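DNA gyrase, B subunit, truncated (Myxococcus xanthus, PDB 3CWV) probably takes part in the ATP-dependent breakage, passage and rejoining of double-stranded DNA, as a truncated type II topoisomerase subunit of the GyrB family. Local coordinates at residues 283-287 and 353-357; 274-279 and 336-341; 11-16 and 103-109. All coordinates share one frame; numbering follows the deposited sequence.

Contacts 1 and 2 both use helix 267-284. Contact 2 takes its middle, where it packs on helix 328-345. Contact 1 takes its C-terminal end, where it meets the end of helix 350-354 and the last residues of the model. Their centres are 12 Å apart and they touch, through Leu283 CD1 and Ile341 O at 4.3 Å. Both lie in the DNA gyrase B family region, 208-360. Contact 3 is on the other side of the chain's centre. It joins helix 11-17 to helix 102-107, beside the eight-stranded sheet. Its centre is 47 Å from that of contact 2 and 55 Å from that of contact 1.

Contact 1 (283-287 and 353-357); sequences LSGET and LLARR
Arg357 NH2 donates to Glu286 OE2 at 3.1 Å in a salt bridge, with an N-H...O angle of 154°. The carboxylate and guanidinium planes are turned 67° apart. NH2 approaches OE2 from above the carboxylate plane. Ser284 O also lies 3.1 Å from Arg357 NH2. On the other branch of the guanidinium, NH1 donates to Leu354 O at 3.2 Å. This bond folds the arginine back over its own type I beta turn, Leu354 to Arg357. The side chain bends at chi2 and chi3 to get there, with CG between the backbone N and the carbonyl carbon (chi1 79°). The two bonds use different nitrogens and should limit the rotation of the group. Ser284 CB sits over one guanidinium face, 3.5 Å from Arg357 NH2. The same CB meets Leu354 CD2 at 3.6 Å, and it thus lies between the charged pair and the apolar part of the contact. Leu283 CB adds a looser touch on Leu354 CD1 at 4.2 Å. Ser284 OG turns back to Leu280 O and Ala281 O in its own helix. Helix 267-284 ends here in a Schellman motif, with Gly285 at positive phi. Phe291, in a loop, touches both Ser284 and Arg357. Leu353 and Arg356 touch Trp245 of strand 237-245, while Arg356 NH1 bonds to Gln298 O just beyond helix 293-296.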
loop_
_atom_site.group_PDB
_atom_site.type_symbol
_atom_site.label_atom_id
_atom_site.label_comp_id
_atom_site.label_asym_id
_atom_site.label_seq_id
_atom_site.Cartn_x
_atom_site.Cartn_y
_atom_site.Cartn_z
ATOM N N LEU A 283 -7.317 -8.845 33.273
ATOM C CA LEU A 283 -7.397 -10.298 33.424
ATOM C C LEU A 283 -6.575 -10.789 34.611
ATOM O O LEU A 283 -7.026 -11.649 35.373
ATOM C CB LEU A 283 -6.957 -11.006 32.131
ATOM C CG LEU A 283 -7.957 -11.018 30.965
ATOM C CD1 LEU A 283 -7.349 -11.692 29.722
ATOM C CD2 LEU A 283 -9.263 -11.691 31.345
ATOM N N SER A 284 -5.376 -10.235 34.761
ATOM C CA SER A 284 -4.480 -10.584 35.847
ATOM C C SER A 284 -4.836 -9.861 37.144
ATOM O O SER A 284 -4.246 -10.136 38.189
ATOM C CB SER A 284 -3.042 -10.243 35.459
ATOM O OG SER A 284 -2.875 -8.846 35.291
ATOM N N GLY A 285 -5.799 -8.941 37.071
ATOM C CA GLY A 285 -6.142 -8.074 38.193
ATOM C C GLY A 285 -5.013 -7.125 38.560
ATOM O O GLY A 285 -4.933 -6.652 39.692
ATOM N N GLU A 286 -4.130 -6.849 37.606
ATOM C CA GLU A 286 -3.035 -5.916 37.841
ATOM C C GLU A 286 -3.255 -4.582 37.111
ATOM O O GLU A 286 -4.374 -4.261 36.679
ATOM C CB GLU A 286 -1.704 -6.538 37.424
ATOM C CG GLU A 286 -0.610 -6.401 38.475
ATOM C CD GLU A 286 -0.200 -7.732 39.088
ATOM O OE1 GLU A 286 1.018 -7.916 39.318
ATOM O OE2 GLU A 286 -1.077 -8.599 39.323
ATOM N N THR A 287 -2.176 -3.815 36.985
ATOM C CA THR A 287 -2.212 -2.494 36.374
ATOM C C THR A 287 -1.419 -2.511 35.057
ATOM O O THR A 287 -0.553 -3.371 34.870
ATOM C CB THR A 287 -1.632 -1.447 37.354
ATOM O OG1 THR A 287 -2.217 -0.167 37.103
ATOM C CG2 THR A 287 -0.100 -1.361 37.256
ATOM N N LEU A 353 1.301 -15.034 28.555
ATOM C CA LEU A 353 1.391 -13.560 28.603
ATOM C C LEU A 353 1.106 -13.048 30.011
ATOM O O LEU A 353 1.728 -12.105 30.478
ATOM C CB LEU A 353 0.388 -12.917 27.638
ATOM C CG LEU A 353 0.531 -13.203 26.142
ATOM C CD1 LEU A 353 -0.471 -12.360 25.375
ATOM C CD2 LEU A 353 1.959 -12.927 25.694
ATOM N N LEU A 354 0.143 -13.683 30.668
ATOM C CA LEU A 354 -0.272 -13.305 32.017
ATOM C C LEU A 354 0.891 -13.544 32.969
ATOM O O LEU A 354 1.102 -12.794 33.915
ATOM C CB LEU A 354 -1.481 -14.142 32.405
ATOM C CG LEU A 354 -2.743 -13.454 32.898
ATOM C CD1 LEU A 354 -3.994 -14.023 32.218
ATOM C CD2 LEU A 354 -2.816 -13.632 34.400
ATOM N N ALA A 355 1.673 -14.578 32.679
ATOM C CA ALA A 355 2.843 -14.928 33.480
ATOM C C ALA A 355 4.063 -14.061 33.166
ATOM O O ALA A 355 5.171 -14.355 33.626
ATOM C CB ALA A 355 3.182 -16.409 33.291
ATOM N N ARG A 356 3.859 -13.001 32.382
ATOM C CA ARG A 356 4.957 -12.111 31.967
ATOM C C ARG A 356 5.065 -10.852 32.829
ATOM O O ARG A 356 6.035 -10.089 32.697
ATOM C CB ARG A 356 4.811 -11.710 30.491
ATOM C CG ARG A 356 5.339 -12.735 29.514
ATOM C CD ARG A 356 5.121 -12.323 28.053
ATOM N NE ARG A 356 5.574 -13.392 27.166
ATOM C CZ ARG A 356 5.785 -13.280 25.856
ATOM N NH1 ARG A 356 5.590 -12.125 25.231
ATOM N NH2 ARG A 356 6.199 -14.335 25.171
ATOM N N ARG A 357 4.072 -10.640 33.696
ATOM C CA ARG A 357 4.013 -9.444 34.543
ATOM C C ARG A 357 5.277 -9.231 35.383
ATOM O O ARG A 357 5.846 -8.131 35.396
ATOM C CB ARG A 357 2.781 -9.470 35.456
ATOM C CG ARG A 357 2.927 -10.369 36.685
ATOM C CD ARG A 357 1.911 -11.490 36.684
ATOM N NE ARG A 357 0.744 -11.161 37.498
ATOM C CZ ARG A 357 -0.401 -11.832 37.467
ATOM N NH1 ARG A 357 -0.543 -12.864 36.647
ATOM N NH2 ARG A 357 -1.411 -11.466 38.251
#

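Contact 2 (274-279 and 336-341); sequences QALRGA and LQPLFI
Phe340 CB touches Ala279 CB at 3.5 Å, and from there the ring runs along helix 267-284 toward Leu276. Along one edge of the ring, CD2 lies 3.8 Å from Leu276 N and also reaches Ala275 CB. Next along, CE2 meets Leu276 CB at 3.9 Å, and CZ meets the same carbon. Leu276 CD1 lies over the face, toward the CD1-CE1 rim. That methyl makes a CH-pi contact, 4.0 Å from the ring centroid and 20° off the normal. Leu276 has CG opposite its backbone N (chi1 -180°), which carries the methyl over the ring. The axes of segments 274-279 and 336-341 cross at -43° and approach to 8.2 Å. Small residues, Ala275, Gly278 and Ala279, line the interface. The helices pack on the five-stranded sheet, as in the S5-type transducer fold of GyrB proteins, and Phe230 there meets Phe340 edge-to-face. Losing the ring to an alanine here is likely to leave Leu276 CD1 without its aromatic face and open a gap beside Ala275. Gln337 lies extended across helix 267-284, with CG 3.5 Å from Ala275 O. Gly278 leaves room for its OE1, which takes a weak bond from Arg333. Further along, Ile341 CG1 meets Ala279 CB at 3.8 Å.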
loop_
_atom_site.group_PDB
_atom_site.type_symbol
_atom_site.label_atom_id
_atom_site.label_comp_id
_atom_site.label_asym_id
_atom_site.label_seq_id
_atom_site.Cartn_x
_atom_site.Cartn_y
_atom_site.Cartn_z
ATOM N N GLN A 274 -2.495 -0.173 23.681
ATOM C CA GLN A 274 -3.167 0.235 24.909
ATOM C C GLN A 274 -4.321 -0.696 25.240
ATOM O O GLN A 274 -4.532 -1.047 26.415
ATOM C CB GLN A 274 -3.628 1.699 24.838
ATOM C CG GLN A 274 -2.446 2.697 24.938
ATOM C CD GLN A 274 -1.703 2.613 26.285
ATOM O OE1 GLN A 274 -0.589 2.077 26.375
ATOM N NE2 GLN A 274 -2.336 3.125 27.333
ATOM N N ALA A 275 -5.063 -1.102 24.212
ATOM C CA ALA A 275 -6.162 -2.050 24.375
ATOM C C ALA A 275 -5.666 -3.410 24.886
ATOM O O ALA A 275 -6.285 -3.999 25.768
ATOM C CB ALA A 275 -6.929 -2.212 23.055
ATOM N N LEU A 276 -4.541 -3.890 24.345
ATOM C CA LEU A 276 -3.984 -5.197 24.736
ATOM C C LEU A 276 -3.363 -5.175 26.140
ATOM O O LEU A 276 -3.650 -6.048 26.976
ATOM C CB LEU A 276 -2.935 -5.673 23.722
ATOM C CG LEU A 276 -2.239 -7.027 23.962
ATOM C CD1 LEU A 276 -3.226 -8.181 24.171
ATOM C CD2 LEU A 276 -1.289 -7.346 22.837
ATOM N N ARG A 277 -2.505 -4.193 26.393
ATOM C CA ARG A 277 -1.911 -4.013 27.718
ATOM C C ARG A 277 -2.979 -3.868 28.797
ATOM O O ARG A 277 -2.787 -4.322 29.926
ATOM C CB ARG A 277 -1.003 -2.788 27.733
ATOM C CG ARG A 277 0.328 -2.986 27.048
ATOM C CD ARG A 277 1.164 -1.727 27.187
ATOM N NE ARG A 277 1.388 -1.429 28.600
ATOM C CZ ARG A 277 1.861 -0.280 29.069
ATOM N NH1 ARG A 277 2.176 0.702 28.236
ATOM N NH2 ARG A 277 2.021 -0.115 30.377
ATOM N N GLY A 278 -4.098 -3.243 28.431
ATOM C CA GLY A 278 -5.230 -3.037 29.313
ATOM C C GLY A 278 -6.089 -4.272 29.548
ATOM O O GLY A 278 -6.663 -4.442 30.634
ATOM N N ALA A 279 -6.207 -5.111 28.520
ATOM C CA ALA A 279 -6.927 -6.364 28.621
ATOM C C ALA A 279 -6.153 -7.292 29.544
ATOM O O ALA A 279 -6.741 -7.936 30.402
ATOM C CB ALA A 279 -7.106 -6.999 27.242
ATOM N N LEU A 336 -11.378 -2.289 20.844
ATOM C CA LEU A 336 -10.612 -3.529 20.926
ATOM C C LEU A 336 -10.422 -4.079 22.331
ATOM O O LEU A 336 -10.280 -5.291 22.502
ATOM C CB LEU A 336 -9.250 -3.377 20.267
ATOM C CG LEU A 336 -9.259 -3.045 18.775
ATOM C CD1 LEU A 336 -7.837 -3.144 18.281
ATOM C CD2 LEU A 336 -10.168 -4.009 18.006
ATOM N N GLN A 337 -10.393 -3.200 23.334
ATOM C CA GLN A 337 -10.114 -3.665 24.701
ATOM C C GLN A 337 -11.072 -4.752 25.208
ATOM O O GLN A 337 -10.606 -5.765 25.713
ATOM C CB GLN A 337 -9.990 -2.512 25.696
ATOM C CG GLN A 337 -9.383 -2.943 27.020
ATOM C CD GLN A 337 -8.857 -1.791 27.821
ATOM O OE1 GLN A 337 -7.904 -1.128 27.417
ATOM N NE2 GLN A 337 -9.465 -1.543 28.973
ATOM N N PRO A 338 -12.399 -4.565 25.050
ATOM C CA PRO A 338 -13.339 -5.623 25.465
ATOM C C PRO A 338 -13.288 -6.892 24.594
ATOM O O PRO A 338 -13.540 -7.992 25.098
ATOM C CB PRO A 338 -14.717 -4.962 25.350
ATOM C CG PRO A 338 -14.532 -3.734 24.545
ATOM C CD PRO A 338 -13.089 -3.354 24.577
ATOM N N LEU A 339 -12.973 -6.729 23.309
ATOM C CA LEU A 339 -12.769 -7.867 22.415
ATOM C C LEU A 339 -11.550 -8.683 22.794
ATOM O O LEU A 339 -11.596 -9.904 22.727
ATOM C CB LEU A 339 -12.664 -7.413 20.956
ATOM C CG LEU A 339 -13.886 -6.758 20.304
ATOM C CD1 LEU A 339 -13.581 -6.357 18.856
ATOM C CD2 LEU A 339 -15.125 -7.653 20.346
ATOM N N PHE A 340 -10.468 -8.014 23.193
ATOM C CA PHE A 340 -9.260 -8.680 23.637
ATOM C C PHE A 340 -9.541 -9.452 24.944
ATOM O O PHE A 340 -9.095 -10.593 25.088
ATOM C CB PHE A 340 -8.146 -7.674 23.922
ATOM C CG PHE A 340 -7.187 -7.401 22.758
ATOM C CD1 PHE A 340 -6.486 -8.425 22.135
ATOM C CD2 PHE A 340 -6.939 -6.078 22.356
ATOM C CE1 PHE A 340 -5.565 -8.152 21.112
ATOM C CE2 PHE A 340 -6.047 -5.791 21.346
ATOM C CZ PHE A 340 -5.350 -6.826 20.710
ATOM N N ILE A 341 -10.229 -8.809 25.898
ATOM C CA ILE A 341 -10.631 -9.449 27.173
ATOM C C ILE A 341 -11.367 -10.785 26.936
ATOM O O ILE A 341 -10.931 -11.830 27.414
ATOM C CB ILE A 341 -11.485 -8.490 28.064
ATOM C CG1 ILE A 341 -10.604 -7.363 28.624
ATOM C CG2 ILE A 341 -12.146 -9.253 29.239
ATOM C CD1 ILE A 341 -11.360 -6.257 29.338
#

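Contact 3 (11-16 and 103-109); sequences IVENVR and VVSLALS
Helix 11-17 packs on the end of helix 102-107 in the N-terminal region, which in GyrB relatives is the GHKL-type ATPase domain and probably is here. The chain then enters strand 109-118 of the eight-stranded sheet. The axes of segments 11-16 and 103-107 cross at -72° and approach to 9.2 Å. Val15 is the centre of the apolar part. Its CG1 touches three side chains: Leu108 CD2 at 3.7 Å, Ala107 CB at 3.8 Å and Val104 CG1 at 4.0 Å. It is placed opposite the backbone N (chi1 175°), which points it into the angle between Ala107 and Leu108. The Val15 and Leu108 side chains cross at about a right angle. One turn earlier, Val12 spans two successive turns of the partner helix. Its CG1 meets Ala107 CB at 3.9 Å and its CG2 meets Val103 CG2. Ile11 CG2 rests on Val103 CG1, and Phe87 touches both residues. Tyr22 of helix 20-23 touches both Val15 and Val104. Arg16 provides the polar part. Its NH1 donates to Ala107 O at 3.0 Å, in the carbonyl plane and at the edge of the guanidinium, with an N-H...O angle of 161°. NH1 also lies 3.3 Å from Ser109 O. NH2 forms a salt bridge with Asp160. Asp160 probably offsets the arginine's charge, while NH1 meets the partial negative charge of a carbonyl at the helix's C-terminal end.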
loop_
_atom_site.group_PDB
_atom_site.type_symbol
_atom_site.label_atom_id
_atom_site.label_comp_id
_atom_site.label_asym_id
_atom_site.label_seq_id
_atom_site.Cartn_x
_atom_site.Cartn_y
_atom_site.Cartn_z
ATOM N N ILE A 11 3.071 21.892 -14.604
ATOM C CA ILE A 11 3.361 20.864 -13.601
ATOM C C ILE A 11 4.476 19.909 -14.011
ATOM O O ILE A 11 5.410 19.710 -13.241
ATOM C CB ILE A 11 2.073 20.109 -13.169
ATOM C CG1 ILE A 11 1.170 21.064 -12.373
ATOM C CG2 ILE A 11 2.395 18.920 -12.279
ATOM C CD1 ILE A 11 -0.046 20.401 -11.816
ATOM N N VAL A 12 4.435 19.387 -15.240
ATOM C CA VAL A 12 5.469 18.438 -15.676
ATOM C C VAL A 12 6.853 19.093 -15.644
ATOM O O VAL A 12 7.836 18.483 -15.224
ATOM C CB VAL A 12 5.183 17.920 -17.089
ATOM C CG1 VAL A 12 6.392 17.177 -17.660
ATOM C CG2 VAL A 12 3.911 17.036 -17.067
ATOM N N GLU A 13 6.920 20.337 -16.120
ATOM C CA GLU A 13 8.205 21.032 -16.203
ATOM C C GLU A 13 8.736 21.425 -14.833
ATOM O O GLU A 13 9.942 21.367 -14.611
ATOM C CB GLU A 13 8.135 22.228 -17.173
ATOM C CG GLU A 13 8.203 21.807 -18.640
ATOM C CD GLU A 13 9.424 20.936 -18.969
ATOM O OE1 GLU A 13 10.537 21.228 -18.479
ATOM O OE2 GLU A 13 9.278 19.960 -19.736
ATOM N N ASN A 14 7.842 21.764 -13.908
ATOM C CA ASN A 14 8.185 21.981 -12.499
ATOM C C ASN A 14 8.772 20.747 -11.853
ATOM O O ASN A 14 9.756 20.828 -11.115
ATOM C CB ASN A 14 6.959 22.380 -11.682
ATOM C CG ASN A 14 6.534 23.820 -11.932
ATOM O OD1 ASN A 14 7.154 24.543 -12.721
ATOM N ND2 ASN A 14 5.468 24.237 -11.262
ATOM N N VAL A 15 8.167 19.595 -12.116
ATOM C CA VAL A 15 8.702 18.333 -11.588
ATOM C C VAL A 15 10.060 18.010 -12.204
ATOM O O VAL A 15 10.984 17.597 -11.495
ATOM C CB VAL A 15 7.711 17.155 -11.825
ATOM C CG1 VAL A 15 8.322 15.835 -11.386
ATOM C CG2 VAL A 15 6.407 17.401 -11.040
ATOM N N ARG A 16 10.172 18.168 -13.528
ATOM C CA ARG A 16 11.439 17.843 -14.212
ATOM C C ARG A 16 12.574 18.789 -13.794
ATOM O O ARG A 16 13.743 18.420 -13.898
ATOM C CB ARG A 16 11.287 17.905 -15.725
ATOM C CG ARG A 16 10.379 16.770 -16.271
ATOM C CD ARG A 16 10.382 16.736 -17.812
ATOM N NE ARG A 16 11.699 16.453 -18.403
ATOM C CZ ARG A 16 12.196 15.263 -18.713
ATOM N NH1 ARG A 16 11.556 14.119 -18.419
ATOM N NH2 ARG A 16 13.409 15.211 -19.268
ATOM N N VAL A 103 1.581 11.775 -11.880
ATOM C CA VAL A 103 2.176 12.717 -12.804
ATOM C C VAL A 103 3.702 12.815 -12.586
ATOM O O VAL A 103 4.417 13.138 -13.508
ATOM C CB VAL A 103 1.567 14.127 -12.709
ATOM C CG1 VAL A 103 1.923 14.842 -11.390
ATOM C CG2 VAL A 103 2.048 15.017 -13.918
ATOM N N VAL A 104 4.166 12.510 -11.379
ATOM C CA VAL A 104 5.634 12.509 -11.139
ATOM C C VAL A 104 6.304 11.376 -11.908
ATOM O O VAL A 104 7.320 11.584 -12.543
ATOM C CB VAL A 104 5.948 12.431 -9.655
ATOM C CG1 VAL A 104 7.504 12.445 -9.398
ATOM C CG2 VAL A 104 5.308 13.604 -8.959
ATOM N N SER A 105 5.737 10.174 -11.846
ATOM C CA SER A 105 6.305 9.042 -12.572
ATOM C C SER A 105 6.322 9.327 -14.058
ATOM O O SER A 105 7.302 9.040 -14.740
ATOM C CB SER A 105 5.561 7.748 -12.276
ATOM O OG SER A 105 5.634 7.465 -10.896
ATOM N N LEU A 106 5.229 9.880 -14.566
ATOM C CA LEU A 106 5.156 10.233 -15.986
ATOM C C LEU A 106 6.099 11.384 -16.325
ATOM O O LEU A 106 6.842 11.302 -17.316
ATOM C CB LEU A 106 3.724 10.664 -16.364
ATOM C CG LEU A 106 2.631 9.605 -16.181
ATOM C CD1 LEU A 106 1.242 10.213 -16.545
ATOM C CD2 LEU A 106 2.930 8.374 -16.980
ATOM N N ALA A 107 6.087 12.449 -15.514
ATOM C CA ALA A 107 6.973 13.601 -15.778
ATOM C C ALA A 107 8.442 13.188 -15.868
ATOM O O ALA A 107 9.206 13.746 -16.664
ATOM C CB ALA A 107 6.834 14.711 -14.656
ATOM N N LEU A 108 8.844 12.250 -15.016
ATOM C CA LEU A 108 10.261 11.854 -14.912
ATOM C C LEU A 108 10.641 10.642 -15.765
ATOM O O LEU A 108 11.618 9.942 -15.467
ATOM C CB LEU A 108 10.649 11.615 -13.439
ATOM C CG LEU A 108 10.445 12.867 -12.551
ATOM C CD1 LEU A 108 10.820 12.602 -11.101
ATOM C CD2 LEU A 108 11.161 14.134 -13.110
ATOM N N SER A 109 9.836 10.376 -16.797
ATOM C CA SER A 109 10.149 9.359 -17.789
ATOM C C SER A 109 10.706 10.044 -19.052
ATOM O O SER A 109 10.414 11.204 -19.297
ATOM C CB SER A 109 8.893 8.511 -18.120
ATOM O OG SER A 109 7.884 9.345 -18.715
#